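Local coordinates for SIRV1 hypothetical protein ORF119 (Sulfolobus islandicus rudivirus 1 variant xx, PDB 2X3G), which is of unknown function but forms a two-chain assembly in which the beta-sheet of one subunit is extended by a strand of the other, at residues V50-K54 and Y65-V69. Residues are numbered along the deposited sequence; the frame is centred on the assembly and turned at random.
Sequences VFSIK and YHILV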
ATOM      1  N   VAL A  50     -16.729  -5.089   7.973  1.00 16.52           N
ATOM      2  CA  VAL A  50     -15.357  -5.159   8.468  1.00 16.62           C
ATOM      3  C   VAL A  50     -14.445  -4.673   7.366  1.00 16.90           C
ATOM      4  O   VAL A  50     -14.534  -5.140   6.227  1.00 17.68           O
ATOM      5  CB  VAL A  50     -14.952  -6.564   8.883  1.00 17.62           C
ATOM      6  CG1 VAL A  50     -13.490  -6.589   9.361  1.00 17.31           C
ATOM      7  CG2 VAL A  50     -15.870  -7.094   9.995  1.00 17.08           C
ATOM      8  N   PHE A  51     -13.629  -3.679   7.706  1.00 16.71           N
ATOM      9  CA  PHE A  51     -12.639  -3.110   6.807  1.00 17.42           C
ATOM     10  C   PHE A  51     -11.284  -3.482   7.387  1.00 17.54           C
ATOM     11  O   PHE A  51     -11.072  -3.304   8.574  1.00 16.42           O
ATOM     12  CB  PHE A  51     -12.815  -1.600   6.750  1.00 17.87           C
ATOM     13  CG  PHE A  51     -11.896  -0.913   5.798  1.00 18.35           C
ATOM     14  CD1 PHE A  51     -11.844  -1.292   4.462  1.00 20.37           C
ATOM     15  CD2 PHE A  51     -11.127   0.158   6.211  1.00 20.10           C
ATOM     16  CE1 PHE A  51     -10.998  -0.656   3.582  1.00 21.67           C
ATOM     17  CE2 PHE A  51     -10.294   0.815   5.330  1.00 18.68           C
ATOM     18  CZ  PHE A  51     -10.220   0.405   4.011  1.00 22.55           C
ATOM     19  N   SER A  52     -10.401  -4.034   6.559  1.00 17.75           N
ATOM     20  CA  SER A  52      -9.146  -4.578   7.053  1.00 18.67           C
ATOM     21  C   SER A  52      -7.994  -4.173   6.170  1.00 19.64           C
ATOM     22  O   SER A  52      -8.153  -4.039   4.953  1.00 19.79           O
ATOM     23  CB  SER A  52      -9.222  -6.108   7.136  1.00 18.57           C
ATOM     24  OG  SER A  52      -9.234  -6.720   5.844  1.00 20.79           O
ATOM     25  N   ILE A  53      -6.838  -3.978   6.814  1.00 20.43           N
ATOM     26  CA  ILE A  53      -5.586  -3.637   6.153  1.00 22.04           C
ATOM     27  C   ILE A  53      -4.488  -4.507   6.749  1.00 22.77           C
ATOM     28  O   ILE A  53      -4.384  -4.611   7.969  1.00 21.47           O
ATOM     29  CB  ILE A  53      -5.200  -2.158   6.415  1.00 21.75           C
ATOM     30  CG1 ILE A  53      -6.336  -1.213   6.018  1.00 22.80           C
ATOM     31  CG2 ILE A  53      -3.916  -1.797   5.669  1.00 24.27           C
ATOM     32  CD1 ILE A  53      -6.585  -1.182   4.551  1.00 24.05           C
ATOM     33  N   LYS A  54      -3.700  -5.158   5.900  1.00 24.85           N
ATOM     34  CA  LYS A  54      -2.440  -5.776   6.327  1.00 26.89           C
ATOM     35  C   LYS A  54      -1.316  -4.876   5.829  1.00 28.53           C
ATOM     36  O   LYS A  54      -1.223  -4.608   4.623  1.00 28.37           O
ATOM     37  CB  LYS A  54      -2.286  -7.196   5.757  1.00 27.94           C
ATOM     38  CG  LYS A  54      -0.904  -7.838   5.954  1.00 29.78           C
ATOM     39  CD  LYS A  54      -0.730  -9.076   5.074  1.00 32.35           C
ATOM     40  CE  LYS A  54       0.634  -9.728   5.231  1.00 35.76           C
ATOM     41  NZ  LYS A  54       1.522  -9.548   4.041  1.00 39.61           N
ATOM     42  N   TYR A  65      -1.764  -5.444  11.466  1.00 23.17           N
ATOM     43  CA  TYR A  65      -3.119  -5.391  10.913  1.00 22.53           C
ATOM     44  C   TYR A  65      -3.880  -4.218  11.513  1.00 20.37           C
ATOM     45  O   TYR A  65      -3.736  -3.930  12.687  1.00 18.27           O
ATOM     46  CB  TYR A  65      -3.931  -6.645  11.258  1.00 22.95           C
ATOM     47  CG  TYR A  65      -3.333  -8.004  10.947  1.00 25.28           C
ATOM     48  CD1 TYR A  65      -3.612  -9.091  11.775  1.00 26.14           C
ATOM     49  CD2 TYR A  65      -2.538  -8.220   9.830  1.00 26.32           C
ATOM     50  CE1 TYR A  65      -3.112 -10.348  11.518  1.00 26.96           C
ATOM     51  CE2 TYR A  65      -2.034  -9.469   9.553  1.00 27.77           C
ATOM     52  CZ  TYR A  65      -2.324 -10.536  10.407  1.00 29.09           C
ATOM     53  OH  TYR A  65      -1.840 -11.786  10.156  1.00 30.98           O
ATOM     54  N   HIS A  66      -4.705  -3.564  10.714  1.00 19.29           N
ATOM     55  CA  HIS A  66      -5.661  -2.577  11.224  1.00 18.95           C
ATOM     56  C   HIS A  66      -7.029  -3.001  10.742  1.00 18.39           C
ATOM     57  O   HIS A  66      -7.185  -3.377   9.589  1.00 18.91           O
ATOM     58  CB  HIS A  66      -5.366  -1.156  10.731  1.00 19.16           C
ATOM     59  CG  HIS A  66      -4.031  -0.631  11.133  1.00 22.43           C
ATOM     60  ND1 HIS A  66      -3.707  -0.324  12.438  1.00 24.32           N
ATOM     61  CD2 HIS A  66      -2.933  -0.351  10.396  1.00 24.36           C
ATOM     62  CE1 HIS A  66      -2.465   0.119  12.485  1.00 25.95           C
ATOM     63  NE2 HIS A  66      -1.972   0.106  11.260  1.00 26.93           N
ATOM     64  N   ILE A  67      -8.015  -2.931  11.628  1.00 17.95           N
ATOM     65  CA  ILE A  67      -9.341  -3.400  11.330  1.00 18.15           C
ATOM     66  C   ILE A  67     -10.365  -2.405  11.856  1.00 17.70           C
ATOM     67  O   ILE A  67     -10.282  -2.003  13.008  1.00 17.54           O
ATOM     68  CB  ILE A  67      -9.582  -4.782  11.971  1.00 17.85           C
ATOM     69  CG1 ILE A  67      -8.552  -5.805  11.487  1.00 19.37           C
ATOM     70  CG2 ILE A  67     -10.964  -5.315  11.638  1.00 18.64           C
ATOM     71  CD1 ILE A  67      -8.856  -7.222  11.960  1.00 20.74           C
ATOM     72  N   LEU A  68     -11.312  -2.001  11.003  1.00 17.56           N
ATOM     73  CA  LEU A  68     -12.538  -1.346  11.469  1.00 16.33           C
ATOM     74  C   LEU A  68     -13.691  -2.321  11.440  1.00 15.81           C
ATOM     75  O   LEU A  68     -13.933  -2.994  10.438  1.00 16.34           O
ATOM     76  CB  LEU A  68     -12.928  -0.159  10.601  1.00 16.56           C
ATOM     77  CG  LEU A  68     -12.138   1.104  10.758  1.00 16.89           C
ATOM     78  CD1 LEU A  68     -12.668   2.101   9.724  1.00 15.34           C
ATOM     79  CD2 LEU A  68     -12.254   1.653  12.164  1.00 14.78           C
ATOM     80  N   VAL A  69     -14.388  -2.399  12.558  1.00 14.78           N
ATOM     81  CA  VAL A  69     -15.582  -3.236  12.683  1.00 14.17           C
ATOM     82  C   VAL A  69     -16.747  -2.270  12.939  1.00 13.85           C
ATOM     83  O   VAL A  69     -16.728  -1.503  13.892  1.00 13.09           O
ATOM     84  CB  VAL A  69     -15.437  -4.259  13.824  1.00 14.71           C
ATOM     85  CG1 VAL A  69     -16.770  -4.993  14.084  1.00 14.04           C
ATOM     86  CG2 VAL A  69     -14.313  -5.277  13.518  1.00 15.47           C
TER
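V50 lays its CG1 methyl against CG2 of I67 at 3.6 Å, a diagonal overlap two residues along from its direct partner V69, whose CG2 is 4.3 Å from V50 CG2. Such diagonals arise readily where antiparallel strands twist; here the N-to-C directions of segments 50-54 and 65-69 lie at 173°, and their axes approach to 4.6 Å. Two reciprocal pairs of backbone hydrogen bonds set the register: F51 N to L68 O and L68 N to F51 O, both 2.8 Å, then I53 N to H66 O (2.9 Å) and H66 N to I53 O (3.0 Å). Between them S52 and I67 form a non-hydrogen-bonded pair, with CA-H...O contacts such as S52 CA to H66 O (3.4 Å). This is the central hairpin, in sequence, of a ferredoxin-like beta-alpha-beta-beta-alpha-beta fold, strand order 2-3-1-4. V50, S52, K54 and Y65 pack on helix 30-44, whose R38 hydrogen-bonds S52 OG and V50 O and whose T30 hydroxyl is hydrogen-bonded with Y65 OH; I67, on the same face, meets M84. F51, I53, H66 and L68 meet M109 of helix 99-109 on the other. Along the outer edge of strand 49-55, F51 to I53 pair antiparallel with a strand of the second subunit.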